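Local coordinates for protein lectin (Trichosanthes anguina, PDB 4HR6) that binds carbohydrates as a nontoxic, three-chain seed homologue of type II ribosome-inactivating proteins, this chain probably belonging to its A-chain-like part, at residues L8-N11 / K12-I16; P45-A48 / F49-F53; L88-A91 / I92-F96; F120-I123 / E124-A128; Q198-H201 / C202-S205. All coordinates share one frame; numbering follows the deposited sequence.

Contact 1: residues L8-N11 / K12-I16; sequences LTSN and KDESI
The hydroxymethyl group of Ser10 leans against the carboxylate of Glu14, and Ser10 OG donates a 2.9 Å hydrogen bond to Glu14 OE1, met on the anti side of that oxygen. A chi1 of 75° keeps the hydroxyl between its own backbone N and carbonyl carbon, above the turn, where Lys12 N and Glu14 N each offer it a weak bond. One small side chain thus donates to an acid and accepts from two amides. Lys12 folds at chi3 to bring NZ over the plane of the same carboxylate, 2.9 Å from Glu14 OE2, in a salt bridge. With Lys12 paired to it and the hydroxyls of Ser10 and Ser93 at OE1, the acid probably stays ionised.

The backbone sets up this cluster. Asp13 N bonds to Ser10 O at 3.1 Å to close a type I turn, and Glu14 O takes Ser10 N at 2.9 Å. Asp13 itself has a positive phi of 57°, the signature of a type I turn followed by a G1 beta bulge, the classic 3:5 hairpin. Next come Thr9 and Ser15, a non-hydrogen-bonded pair of the sheet whose side-chain OG1 and OG are hydrogen-bonded at a short 2.5 Å, and then the hydrogen-bonded pair Leu8 and Ile16, with CB of Leu8 4.2 Å from CG1 of Ile16 on the other face.

The hairpin joins strands 3-9 and 15-21. Its Leu8 and Ile16 face rests on Ile92 and Leu95 of helix 85-96, and beside Leu8 and Thr9 a strand of a neighbouring subunit continues the sheet in parallel.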
loop_
_atom_site.group_PDB
_atom_site.type_symbol
_atom_site.label_atom_id
_atom_site.label_comp_id
_atom_site.label_asym_id
_atom_site.label_seq_id
_atom_site.Cartn_x
_atom_site.Cartn_y
_atom_site.Cartn_z
ATOM N N LEU B 8 -17.944 21.232 -1.798
ATOM C CA LEU B 8 -18.785 20.209 -1.185
ATOM C C LEU B 8 -20.156 20.816 -1.001
ATOM O O LEU B 8 -20.263 21.967 -0.602
ATOM C CB LEU B 8 -18.235 19.799 0.172
ATOM C CG LEU B 8 -16.792 19.326 0.206
ATOM C CD1 LEU B 8 -16.299 19.362 1.640
ATOM C CD2 LEU B 8 -16.675 17.929 -0.368
ATOM N N THR B 9 -21.197 20.043 -1.288
ATOM C CA THR B 9 -22.584 20.514 -1.197
ATOM C C THR B 9 -23.424 19.562 -0.333
ATOM O O THR B 9 -23.485 18.367 -0.586
ATOM C CB THR B 9 -23.189 20.624 -2.597
ATOM O OG1 THR B 9 -22.399 21.531 -3.369
ATOM C CG2 THR B 9 -24.640 21.132 -2.552
ATOM N N SER B 10 -24.076 20.096 0.689
ATOM C CA SER B 10 -24.901 19.281 1.566
ATOM C C SER B 10 -26.226 18.894 0.897
ATOM O O SER B 10 -26.533 19.348 -0.199
ATOM C CB SER B 10 -25.197 20.042 2.856
ATOM O OG SER B 10 -26.158 21.041 2.603
ATOM N N ASN B 11 -26.992 18.044 1.581
ATOM C CA ASN B 11 -28.391 17.746 1.224
ATOM C C ASN B 11 -29.362 18.927 1.343
ATOM O O ASN B 11 -30.449 18.870 0.800
ATOM C CB ASN B 11 -28.921 16.586 2.063
ATOM C CG ASN B 11 -28.428 15.243 1.558
ATOM O OD1 ASN B 11 -28.830 14.786 0.497
ATOM N ND2 ASN B 11 -27.560 14.609 2.318
ATOM N N LYS B 12 -28.981 19.988 2.047
ATOM C CA LYS B 12 -29.757 21.235 2.024
ATOM C C LYS B 12 -29.358 22.153 0.860
ATOM O O LYS B 12 -29.788 23.300 0.817
ATOM C CB LYS B 12 -29.592 21.994 3.341
ATOM C CG LYS B 12 -30.141 21.261 4.557
ATOM C CD LYS B 12 -29.557 21.784 5.870
ATOM C CE LYS B 12 -29.952 23.226 6.149
ATOM N NZ LYS B 12 -29.195 23.814 7.298
ATOM N N ASP B 13 -28.540 21.653 -0.068
ATOM C CA ASP B 13 -27.939 22.465 -1.142
ATOM C C ASP B 13 -27.102 23.666 -0.679
ATOM O O ASP B 13 -27.051 24.672 -1.348
ATOM C CB ASP B 13 -29.007 22.929 -2.132
ATOM C CG ASP B 13 -29.491 21.815 -2.997
ATOM O OD1 ASP B 13 -28.691 21.361 -3.846
ATOM O OD2 ASP B 13 -30.660 21.391 -2.815
ATOM N N GLU B 14 -26.456 23.552 0.471
ATOM C CA GLU B 14 -25.495 24.533 0.910
ATOM C C GLU B 14 -24.126 24.093 0.380
ATOM O O GLU B 14 -23.707 22.952 0.613
ATOM C CB GLU B 14 -25.451 24.577 2.425
ATOM C CG GLU B 14 -26.783 24.805 3.131
ATOM C CD GLU B 14 -26.794 24.208 4.534
ATOM O OE1 GLU B 14 -26.325 23.038 4.706
ATOM O OE2 GLU B 14 -27.266 24.902 5.462
ATOM N N SER B 15 -23.423 24.989 -0.309
ATOM C CA SER B 15 -22.081 24.691 -0.831
ATOM C C SER B 15 -20.994 25.462 -0.093
ATOM O O SER B 15 -21.150 26.643 0.212
ATOM C CB SER B 15 -22.012 25.024 -2.306
ATOM O OG SER B 15 -22.655 24.026 -3.061
ATOM N N ILE B 16 -19.897 24.783 0.221
ATOM C CA ILE B 16 -18.682 25.457 0.666
ATOM C C ILE B 16 -17.556 25.186 -0.322
ATOM O O ILE B 16 -17.558 24.168 -1.002
ATOM C CB ILE B 16 -18.243 25.017 2.060
ATOM C CG1 ILE B 16 -17.804 23.545 2.072
ATOM C CG2 ILE B 16 -19.368 25.263 3.071
ATOM C CD1 ILE B 16 -17.245 23.112 3.407
#

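Contact 2: residues P45-A48 / F49-F53; sequences PQLA and FHTLF
Pro45 meets the ring of Phe49 through its carbonyl: Pro45 O lies 3.7 Å from Phe49 CD1, approaching obliquely, while it also accepts the backbone N of Ala48 and so starts the first turn. At Gln46 the carbonyl serves two aromatic residues. His50 ND1 donates to Gln46 O over 3.1 Å, at 158° and close to the imidazole plane, although the donor stands above the plane of the carbonyl. The same oxygen lies at the edge of the Phe49 ring and receives a weak bond from Phe49 N. The imidazole is placed for this by chi1 -75°, which turns CG back beside its own N.

Leu47 follows, and its O is gripped from opposite faces of the carbonyl plane, by Thr51 OG1 at 2.7 Å and by His50 N at 3.2 Å. Ala48 completes the walk: its O accepts Leu52 N at 2.9 Å, and its methyl CB touches Leu52 CD1 at 4.0 Å. Leu52, already outside helical geometry, turns inward onto Phe3 and Val28 of the sheet, and Phe49 stacks on Phe40; the helix packs on the sheet and links strands 37-40 and 57-60 in a beta-alpha-beta unit.

Here side-chain donors share the carbonyls with backbone amides, two of which, Phe49 N and Thr51 N, bond only weakly; the imidazole and the hydroxyl therefore supply much of the polar grip, and the bond from ND1 restrains rotation of the histidine ring.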
loop_
_atom_site.group_PDB
_atom_site.type_symbol
_atom_site.label_atom_id
_atom_site.label_comp_id
_atom_site.label_asym_id
_atom_site.label_seq_id
_atom_site.Cartn_x
_atom_site.Cartn_y
_atom_site.Cartn_z
ATOM N N PRO B 45 -0.346 29.544 4.857
ATOM C CA PRO B 45 0.807 30.261 4.316
ATOM C C PRO B 45 0.449 31.689 3.879
ATOM O O PRO B 45 -0.697 31.974 3.485
ATOM C CB PRO B 45 1.248 29.407 3.126
ATOM C CG PRO B 45 0.100 28.519 2.802
ATOM C CD PRO B 45 -0.825 28.464 3.975
ATOM N N GLN B 46 1.436 32.578 3.954
ATOM C CA GLN B 46 1.237 34.004 3.671
ATOM C C GLN B 46 0.635 34.255 2.290
ATOM O O GLN B 46 -0.241 35.100 2.109
ATOM C CB GLN B 46 2.576 34.732 3.734
ATOM C CG GLN B 46 3.109 34.948 5.120
ATOM C CD GLN B 46 4.202 36.007 5.153
ATOM O OE1 GLN B 46 5.385 35.711 4.968
ATOM N NE2 GLN B 46 3.808 37.237 5.402
ATOM N N LEU B 47 1.119 33.498 1.321
ATOM C CA LEU B 47 0.663 33.600 -0.031
ATOM C C LEU B 47 -0.839 33.308 -0.176
ATOM O O LEU B 47 -1.471 33.823 -1.095
ATOM C CB LEU B 47 1.463 32.622 -0.890
ATOM C CG LEU B 47 1.221 32.704 -2.395
ATOM C CD1 LEU B 47 1.954 33.912 -2.954
ATOM C CD2 LEU B 47 1.690 31.430 -3.074
ATOM N N ALA B 48 -1.388 32.459 0.700
ATOM C CA ALA B 48 -2.821 32.170 0.693
ATOM C C ALA B 48 -3.647 33.438 0.888
ATOM O O ALA B 48 -4.657 33.627 0.212
ATOM C CB ALA B 48 -3.183 31.147 1.762
ATOM N N PHE B 49 -3.225 34.299 1.809
ATOM C CA PHE B 49 -3.984 35.527 2.076
ATOM C C PHE B 49 -3.963 36.501 0.909
ATOM O O PHE B 49 -4.874 37.318 0.775
ATOM C CB PHE B 49 -3.459 36.248 3.305
ATOM C CG PHE B 49 -3.661 35.493 4.562
ATOM C CD1 PHE B 49 -2.678 34.661 5.045
ATOM C CD2 PHE B 49 -4.852 35.597 5.260
ATOM C CE1 PHE B 49 -2.868 33.953 6.214
ATOM C CE2 PHE B 49 -5.044 34.905 6.433
ATOM C CZ PHE B 49 -4.055 34.074 6.905
ATOM N N HIS B 50 -2.912 36.427 0.094
ATOM C CA HIS B 50 -2.692 37.386 -0.969
ATOM C C HIS B 50 -3.343 36.939 -2.239
ATOM O O HIS B 50 -3.605 37.759 -3.088
ATOM C CB HIS B 50 -1.195 37.648 -1.187
ATOM C CG HIS B 50 -0.594 38.512 -0.125
ATOM N ND1 HIS B 50 0.012 37.995 1.000
ATOM C CD2 HIS B 50 -0.552 39.858 0.011
ATOM C CE1 HIS B 50 0.417 38.984 1.776
ATOM N NE2 HIS B 50 0.091 40.127 1.196
ATOM N N THR B 51 -3.635 35.651 -2.358
ATOM C CA THR B 51 -4.164 35.117 -3.593
ATOM C C THR B 51 -5.548 34.497 -3.477
ATOM O O THR B 51 -6.188 34.321 -4.496
ATOM C CB THR B 51 -3.209 34.062 -4.208
ATOM O OG1 THR B 51 -2.911 33.070 -3.239
ATOM C CG2 THR B 51 -1.895 34.695 -4.650
ATOM N N LEU B 52 -6.020 34.145 -2.277
ATOM C CA LEU B 52 -7.325 33.478 -2.169
ATOM C C LEU B 52 -8.373 34.358 -1.530
ATOM O O LEU B 52 -8.126 34.984 -0.516
ATOM C CB LEU B 52 -7.235 32.207 -1.329
ATOM C CG LEU B 52 -6.358 31.070 -1.826
ATOM C CD1 LEU B 52 -6.163 30.055 -0.707
ATOM C CD2 LEU B 52 -6.983 30.432 -3.055
ATOM N N PHE B 53 -9.563 34.336 -2.104
ATOM C CA PHE B 53 -10.737 34.983 -1.530
ATOM C C PHE B 53 -10.449 36.441 -1.199
ATOM O O PHE B 53 -10.824 36.943 -0.147
ATOM C CB PHE B 53 -11.243 34.206 -0.302
ATOM C CG PHE B 53 -11.418 32.726 -0.545
ATOM C CD1 PHE B 53 -12.114 32.255 -1.653
ATOM C CD2 PHE B 53 -10.870 31.792 0.328
ATOM C CE1 PHE B 53 -12.255 30.895 -1.880
ATOM C CE2 PHE B 53 -11.015 30.436 0.099
ATOM C CZ PHE B 53 -11.705 29.988 -1.000
#

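Contact 3: residues L88-A91 / I92-F96; sequences LDFA and ISNLF
Ile92 N to Leu88 O, at 2.9 Å, is the shortest of four successive helical bonds that bind these two segments. Asn94 N reaches Phe90 O at 3.0 Å, Leu95 N reaches Ala91 O at 3.1 Å, and Ser93 N reaches Asp89 O at 3.2 Å, nearly straight at 172°, so every carbonyl of residues 88-91 is engaged by the amide four places on. The run continues with Phe96 N on Ile92 O, as expected within the regular helix 85-96.

Outward from this framework, the distinctive meeting is that of Phe90 and Asn94. The amide nitrogen of Asn94 stands 3.5 Å above the ring plane of Phe90, over its centre, and the amide and ring planes are turned 77° apart, so the group comes down onto the face almost upright. Its oxygen reaches one side of the ring, with OD1 3.6 Å from Phe90 CE2. A CG trans to N (chi1 -177°) carries the ring outward, to where the Asn94 amide one turn on can meet its face, and Asn94 ND2 is additionally held by a hydrogen bond to Ser106 of helix 103-119.

On another flank Leu88 CG and Ile92 CD1 pack at 4.2 Å, while Asp89 OD1 accepts the backbone N of Asn11.

Chemically, the Leu88 and Ile92 side meets both the chain's own core and Leu5 of a neighbouring subunit, while Asn94 covers a face of Phe90. An N-H directed over an aromatic face would be electrostatically favourable, and the Ser106 bond probably restrains the rotation of the amide.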
loop_
_atom_site.group_PDB
_atom_site.type_symbol
_atom_site.label_atom_id
_atom_site.label_comp_id
_atom_site.label_asym_id
_atom_site.label_seq_id
_atom_site.Cartn_x
_atom_site.Cartn_y
_atom_site.Cartn_z
ATOM N N LEU B 88 -20.771 13.971 7.666
ATOM C CA LEU B 88 -20.240 14.868 6.641
ATOM C C LEU B 88 -21.247 15.948 6.286
ATOM O O LEU B 88 -20.892 17.103 6.179
ATOM C CB LEU B 88 -19.839 14.081 5.402
ATOM C CG LEU B 88 -19.201 14.881 4.249
ATOM C CD1 LEU B 88 -17.994 15.712 4.690
ATOM C CD2 LEU B 88 -18.807 13.922 3.138
ATOM N N ASP B 89 -22.508 15.553 6.110
ATOM C CA ASP B 89 -23.599 16.475 5.784
ATOM C C ASP B 89 -23.716 17.535 6.880
ATOM O O ASP B 89 -23.794 18.722 6.601
ATOM C CB ASP B 89 -24.910 15.696 5.638
ATOM C CG ASP B 89 -25.980 16.476 4.886
ATOM O OD1 ASP B 89 -25.798 16.752 3.698
ATOM O OD2 ASP B 89 -27.000 16.822 5.494
ATOM N N PHE B 90 -23.694 17.074 8.129
ATOM C CA PHE B 90 -23.733 17.918 9.294
ATOM C C PHE B 90 -22.528 18.899 9.257
ATOM O O PHE B 90 -22.675 20.087 9.514
ATOM C CB PHE B 90 -23.677 17.015 10.543
ATOM C CG PHE B 90 -23.793 17.738 11.866
ATOM C CD1 PHE B 90 -22.990 17.386 12.921
ATOM C CD2 PHE B 90 -24.718 18.742 12.063
ATOM C CE1 PHE B 90 -23.099 18.020 14.147
ATOM C CE2 PHE B 90 -24.831 19.393 13.280
ATOM C CZ PHE B 90 -24.025 19.031 14.322
ATOM N N ALA B 91 -21.347 18.363 8.970
ATOM C CA ALA B 91 -20.112 19.140 8.924
ATOM C C ALA B 91 -20.164 20.254 7.871
ATOM O O ALA B 91 -19.796 21.384 8.143
ATOM C CB ALA B 91 -18.934 18.229 8.668
ATOM N N ILE B 92 -20.656 19.931 6.687
ATOM C CA ILE B 92 -20.776 20.915 5.638
ATOM C C ILE B 92 -21.671 22.082 6.118
ATOM O O ILE B 92 -21.279 23.273 6.041
ATOM C CB ILE B 92 -21.311 20.261 4.342
ATOM C CG1 ILE B 92 -20.256 19.331 3.758
ATOM C CG2 ILE B 92 -21.661 21.316 3.299
ATOM C CD1 ILE B 92 -20.763 18.458 2.619
ATOM N N SER B 93 -22.833 21.739 6.672
ATOM C CA SER B 93 -23.759 22.747 7.200
ATOM C C SER B 93 -23.147 23.655 8.230
ATOM O O SER B 93 -23.383 24.861 8.194
ATOM C CB SER B 93 -25.014 22.088 7.792
ATOM O OG SER B 93 -25.746 21.467 6.745
ATOM N N ASN B 94 -22.385 23.077 9.161
ATOM C CA ASN B 94 -21.764 23.855 10.205
ATOM C C ASN B 94 -20.740 24.858 9.660
ATOM O O ASN B 94 -20.619 25.971 10.184
ATOM C CB ASN B 94 -21.053 22.955 11.210
ATOM C CG ASN B 94 -21.998 22.045 11.960
ATOM O OD1 ASN B 94 -23.131 22.406 12.271
ATOM N ND2 ASN B 94 -21.532 20.839 12.244
ATOM N N LEU B 95 -19.963 24.427 8.663
ATOM C CA LEU B 95 -19.028 25.318 7.977
ATOM C C LEU B 95 -19.783 26.401 7.218
ATOM O O LEU B 95 -19.380 27.548 7.236
ATOM C CB LEU B 95 -18.134 24.562 6.992
ATOM C CG LEU B 95 -17.001 23.658 7.484
ATOM C CD1 LEU B 95 -15.852 23.600 6.480
ATOM C CD2 LEU B 95 -16.476 24.059 8.829
ATOM N N PHE B 96 -20.856 26.022 6.545
ATOM C CA PHE B 96 -21.667 26.974 5.800
ATOM C C PHE B 96 -22.234 28.086 6.678
ATOM O O PHE B 96 -22.210 29.250 6.275
ATOM C CB PHE B 96 -22.800 26.274 5.079
ATOM C CG PHE B 96 -23.605 27.182 4.188
ATOM C CD1 PHE B 96 -23.196 27.446 2.896
ATOM C CD2 PHE B 96 -24.777 27.763 4.646
ATOM C CE1 PHE B 96 -23.939 28.266 2.069
ATOM C CE2 PHE B 96 -25.519 28.601 3.830
ATOM C CZ PHE B 96 -25.099 28.847 2.532
#

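Contact 4: residues F120-I123 / E124-A128; sequences FRFI and EQSVA
Ser126 packs closely on Phe122: its OG and N both bond to Phe122 O, at 2.8 and 3.0 Å, arriving from opposite faces of the carbonyl plane. The hydroxyl comes down there because OG is turned back beside its own N (chi1 -57°), which also leaves it 4.1 Å above one face of the Phe122 ring, displaced toward the rim. Close by, Gln125 N reaches Arg121 O at 2.9 Å.

Ile123 CG2 and Val127 CG2 meet more loosely, at 4.4 Å, and the Arg121 and Glu124 flank is looser still. Their charged atoms stay apart, Arg121 NE lying 5.2 Å from Glu124 OE2, and a water spans the gap: it donates to Glu124 OE2 at 2.8 Å and accepts only weakly from Arg121 NE, in the guanidinium plane. Each charge has a firmer partner in a neighbouring subunit, Glu124 in Arg21 of one chain and Arg121 in the carbonyl of Ala221 of another.

Phe120, just past helix 103-119, takes the N-cap position of helix 121-132, its O accepting Glu124 N. A serine hydroxyl bonded to the carbonyl one turn back is a common helix arrangement; here it lies in the opening turns, in the ribosome-inactivating-protein fold where three chains meet.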
loop_
_atom_site.group_PDB
_atom_site.type_symbol
_atom_site.label_atom_id
_atom_site.label_comp_id
_atom_site.label_asym_id
_atom_site.label_seq_id
_atom_site.Cartn_x
_atom_site.Cartn_y
_atom_site.Cartn_z
ATOM N N PHE B 120 -4.792 7.592 1.001
ATOM C CA PHE B 120 -4.738 6.174 1.339
ATOM C C PHE B 120 -5.986 5.410 0.852
ATOM O O PHE B 120 -7.098 5.754 1.225
ATOM C CB PHE B 120 -4.643 5.983 2.846
ATOM C CG PHE B 120 -3.391 6.534 3.460
ATOM C CD1 PHE B 120 -2.205 5.822 3.406
ATOM C CD2 PHE B 120 -3.400 7.777 4.093
ATOM C CE1 PHE B 120 -1.048 6.325 3.978
ATOM C CE2 PHE B 120 -2.248 8.290 4.661
ATOM C CZ PHE B 120 -1.068 7.559 4.607
ATOM N N ARG B 121 -5.769 4.360 0.057
ATOM C CA ARG B 121 -6.825 3.442 -0.379
ATOM C C ARG B 121 -7.571 2.809 0.795
ATOM O O ARG B 121 -8.788 2.709 0.768
ATOM C CB ARG B 121 -6.249 2.361 -1.299
ATOM C CG ARG B 121 -5.782 2.889 -2.659
ATOM C CD ARG B 121 -5.878 1.801 -3.746
ATOM N NE ARG B 121 -5.583 2.336 -5.071
ATOM C CZ ARG B 121 -4.360 2.468 -5.603
ATOM N NH1 ARG B 121 -3.268 2.083 -4.940
ATOM N NH2 ARG B 121 -4.225 2.985 -6.824
ATOM N N PHE B 122 -6.866 2.468 1.864
ATOM C CA PHE B 122 -7.504 1.883 3.043
ATOM C C PHE B 122 -8.554 2.809 3.666
ATOM O O PHE B 122 -9.617 2.353 4.129
ATOM C CB PHE B 122 -6.449 1.511 4.084
ATOM C CG PHE B 122 -7.011 0.858 5.295
ATOM C CD1 PHE B 122 -7.414 -0.465 5.251
ATOM C CD2 PHE B 122 -7.161 1.558 6.473
ATOM C CE1 PHE B 122 -7.952 -1.082 6.373
ATOM C CE2 PHE B 122 -7.701 0.954 7.595
ATOM C CZ PHE B 122 -8.088 -0.376 7.548
ATOM N N ILE B 123 -8.273 4.112 3.651
ATOM C CA ILE B 123 -9.192 5.085 4.226
ATOM C C ILE B 123 -10.326 5.354 3.250
ATOM O O ILE B 123 -11.469 5.414 3.631
ATOM C CB ILE B 123 -8.478 6.400 4.646
ATOM C CG1 ILE B 123 -7.484 6.104 5.759
ATOM C CG2 ILE B 123 -9.488 7.436 5.137
ATOM C CD1 ILE B 123 -6.599 7.286 6.108
ATOM N N GLU B 124 -10.004 5.513 1.994
ATOM C CA GLU B 124 -11.029 5.593 0.968
ATOM C C GLU B 124 -12.057 4.447 1.096
ATOM O O GLU B 124 -13.270 4.684 1.075
ATOM C CB GLU B 124 -10.381 5.542 -0.398
ATOM C CG GLU B 124 -11.357 5.697 -1.557
ATOM C CD GLU B 124 -10.750 5.280 -2.880
ATOM O OE1 GLU B 124 -11.408 5.479 -3.928
ATOM O OE2 GLU B 124 -9.608 4.781 -2.875
ATOM N N GLN B 125 -11.557 3.219 1.220
ATOM C CA GLN B 125 -12.413 2.040 1.284
ATOM C C GLN B 125 -13.227 2.011 2.567
ATOM O O GLN B 125 -14.398 1.679 2.537
ATOM C CB GLN B 125 -11.616 0.732 1.118
ATOM C CG GLN B 125 -12.498 -0.515 0.943
ATOM C CD GLN B 125 -13.425 -0.417 -0.260
ATOM O OE1 GLN B 125 -12.976 -0.246 -1.376
ATOM N NE2 GLN B 125 -14.725 -0.495 -0.025
ATOM N N SER B 126 -12.627 2.372 3.693
ATOM C CA SER B 126 -13.391 2.481 4.918
ATOM C C SER B 126 -14.547 3.465 4.766
ATOM O O SER B 126 -15.686 3.160 5.153
ATOM C CB SER B 126 -12.508 2.891 6.081
ATOM O OG SER B 126 -11.448 1.976 6.233
ATOM N N VAL B 127 -14.277 4.620 4.167
ATOM C CA VAL B 127 -15.328 5.612 3.985
ATOM C C VAL B 127 -16.408 5.125 3.013
ATOM O O VAL B 127 -17.599 5.305 3.286
ATOM C CB VAL B 127 -14.771 6.985 3.575
ATOM C CG1 VAL B 127 -15.898 7.964 3.243
ATOM C CG2 VAL B 127 -13.889 7.545 4.687
ATOM N N ALA B 128 -16.002 4.509 1.900
ATOM C CA ALA B 128 -16.955 3.987 0.920
ATOM C C ALA B 128 -17.980 3.044 1.561
ATOM O O ALA B 128 -19.158 3.134 1.271
ATOM C CB ALA B 128 -16.238 3.288 -0.215
HETATM O O HOH W 1 -8.884 3.012 -4.931
#

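Contact 5: residues Q198-H201 / C202-S205; sequences QLYH and CQVS
Tyr200 reaches forward over the chain that follows it, and contacts of its ring with backbone atoms make up most of this meeting. The amide N of Cys202 lies 4.0 Å from the ring plane, over its centre. At one side of the ring, Tyr200 CE2 comes within 3.4 Å of Cys202 O. The ring is carried there by an extended first torsion (chi1 177°), which sets CG trans to its own N and lays the ring along residues 202-203.

Contacts between side chains are slighter. The phenol oxygen reaches the CG methylene of Gln203, Tyr200 OH to Gln203 CG being 3.4 Å; the ring and the glutamine amide are inclined by 39°. The approach of Tyr200 OH to Gln203 N is too poorly angled for a hydrogen bond.

The firmer polar bonds go to partners outside residues 198-205. Gln158 OE1, on helix 141-159, takes the amides of both His201 and Cys202, and Tyr29 of a neighbouring subunit gives its hydroxyl to the bonds of Cys202 O and Val204 N.

The covalent link is a disulfide from Cys202 SG to Cys3 of another neighbouring subunit, recalling the interchain disulfide that joins the two chains of type II ribosome-inactivating proteins.

The chemistry thus implies a tail secured by a disulfide and by side chains that bond its backbone, with Tyr200 adding mainly packing, without a hydrogen bond to residues 202-205, and leaving the amide under its ring to Gln158.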
loop_
_atom_site.group_PDB
_atom_site.type_symbol
_atom_site.label_atom_id
_atom_site.label_comp_id
_atom_site.label_asym_id
_atom_site.label_seq_id
_atom_site.Cartn_x
_atom_site.Cartn_y
_atom_site.Cartn_z
ATOM N N GLN B 198 1.986 10.898 -2.588
ATOM C CA GLN B 198 3.080 11.102 -1.646
ATOM C C GLN B 198 3.573 12.539 -1.615
ATOM O O GLN B 198 3.654 13.216 -2.647
ATOM C CB GLN B 198 4.229 10.115 -1.874
ATOM C CG GLN B 198 4.954 10.230 -3.188
ATOM C CD GLN B 198 5.975 9.121 -3.363
ATOM O OE1 GLN B 198 6.938 9.037 -2.610
ATOM N NE2 GLN B 198 5.773 8.274 -4.365
ATOM N N LEU B 199 3.881 12.989 -0.403
ATOM C CA LEU B 199 4.501 14.292 -0.194
ATOM C C LEU B 199 5.920 14.303 -0.759
ATOM O O LEU B 199 6.702 13.386 -0.498
ATOM C CB LEU B 199 4.545 14.598 1.304
ATOM C CG LEU B 199 5.030 15.981 1.749
ATOM C CD1 LEU B 199 4.058 17.072 1.346
ATOM C CD2 LEU B 199 5.206 15.964 3.258
ATOM N N TYR B 200 6.243 15.343 -1.517
ATOM C CA TYR B 200 7.606 15.581 -1.986
ATOM C C TYR B 200 8.586 15.939 -0.855
ATOM O O TYR B 200 8.341 16.830 -0.065
ATOM C CB TYR B 200 7.609 16.705 -3.020
ATOM C CG TYR B 200 8.986 17.055 -3.506
ATOM C CD1 TYR B 200 9.695 18.113 -2.933
ATOM C CD2 TYR B 200 9.596 16.321 -4.515
ATOM C CE1 TYR B 200 10.957 18.438 -3.360
ATOM C CE2 TYR B 200 10.855 16.649 -4.957
ATOM C CZ TYR B 200 11.536 17.708 -4.366
ATOM O OH TYR B 200 12.789 18.045 -4.795
ATOM N N HIS B 201 9.691 15.218 -0.779
ATOM C CA HIS B 201 10.790 15.566 0.135
ATOM C C HIS B 201 12.066 15.774 -0.649
ATOM O O HIS B 201 12.800 16.725 -0.373
ATOM C CB HIS B 201 11.054 14.464 1.157
ATOM C CG HIS B 201 10.017 14.349 2.226
ATOM N ND1 HIS B 201 10.056 15.098 3.376
ATOM C CD2 HIS B 201 8.931 13.551 2.335
ATOM C CE1 HIS B 201 9.036 14.770 4.151
ATOM N NE2 HIS B 201 8.344 13.826 3.545
ATOM N N CYS B 202 12.352 14.878 -1.601
ATOM C CA CYS B 202 13.627 14.906 -2.315
ATOM C C CYS B 202 13.499 14.554 -3.784
ATOM O O CYS B 202 12.580 13.824 -4.160
ATOM C CB CYS B 202 14.584 13.932 -1.664
ATOM S SG CYS B 202 15.199 14.458 -0.046
ATOM N N GLN B 203 14.415 15.084 -4.605
ATOM C CA GLN B 203 14.452 14.778 -6.021
ATOM C C GLN B 203 15.279 13.530 -6.310
ATOM O O GLN B 203 16.471 13.631 -6.598
ATOM C CB GLN B 203 14.983 15.963 -6.845
ATOM C CG GLN B 203 13.925 16.657 -7.697
ATOM C CD GLN B 203 14.028 16.389 -9.194
ATOM O OE1 GLN B 203 15.111 16.445 -9.782
ATOM N NE2 GLN B 203 12.880 16.147 -9.830
ATOM N N VAL B 204 14.640 12.362 -6.261
ATOM C CA VAL B 204 15.317 11.082 -6.587
ATOM C C VAL B 204 14.631 10.436 -7.798
ATOM O O VAL B 204 13.777 11.069 -8.416
ATOM C CB VAL B 204 15.344 10.093 -5.385
ATOM C CG1 VAL B 204 16.589 9.203 -5.455
ATOM C CG2 VAL B 204 15.354 10.833 -4.053
ATOM N N SER B 205 14.990 9.201 -8.152
ATOM C CA SER B 205 14.272 8.476 -9.220
ATOM C C SER B 205 14.455 6.951 -9.230
ATOM O O SER B 205 15.488 6.438 -8.791
ATOM C CB SER B 205 14.694 9.009 -10.593
ATOM O OG SER B 205 13.876 8.465 -11.613
#

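Followed from the N terminus, the five contacts lie in series; none nests in another and none crosses. Contact 1 closes the hairpin loop between the first two strands, and contact 2 closes the short helix connecting strands 37-40 and 57-60, about 24 Å from it between centres. Contact 3 returns to contact 1, their centres about 8 Å apart, so helix 85-96 is tied to the hairpin. Contact 4 begins helix 121-132, about 21 Å from contact 3 between centres, and contact 5 ends the chain against helix 141-159, on the opposite side of the chain's centre from contacts 1 and 3. Together they join the N-terminal sheet, the central helices and the C-terminal tail.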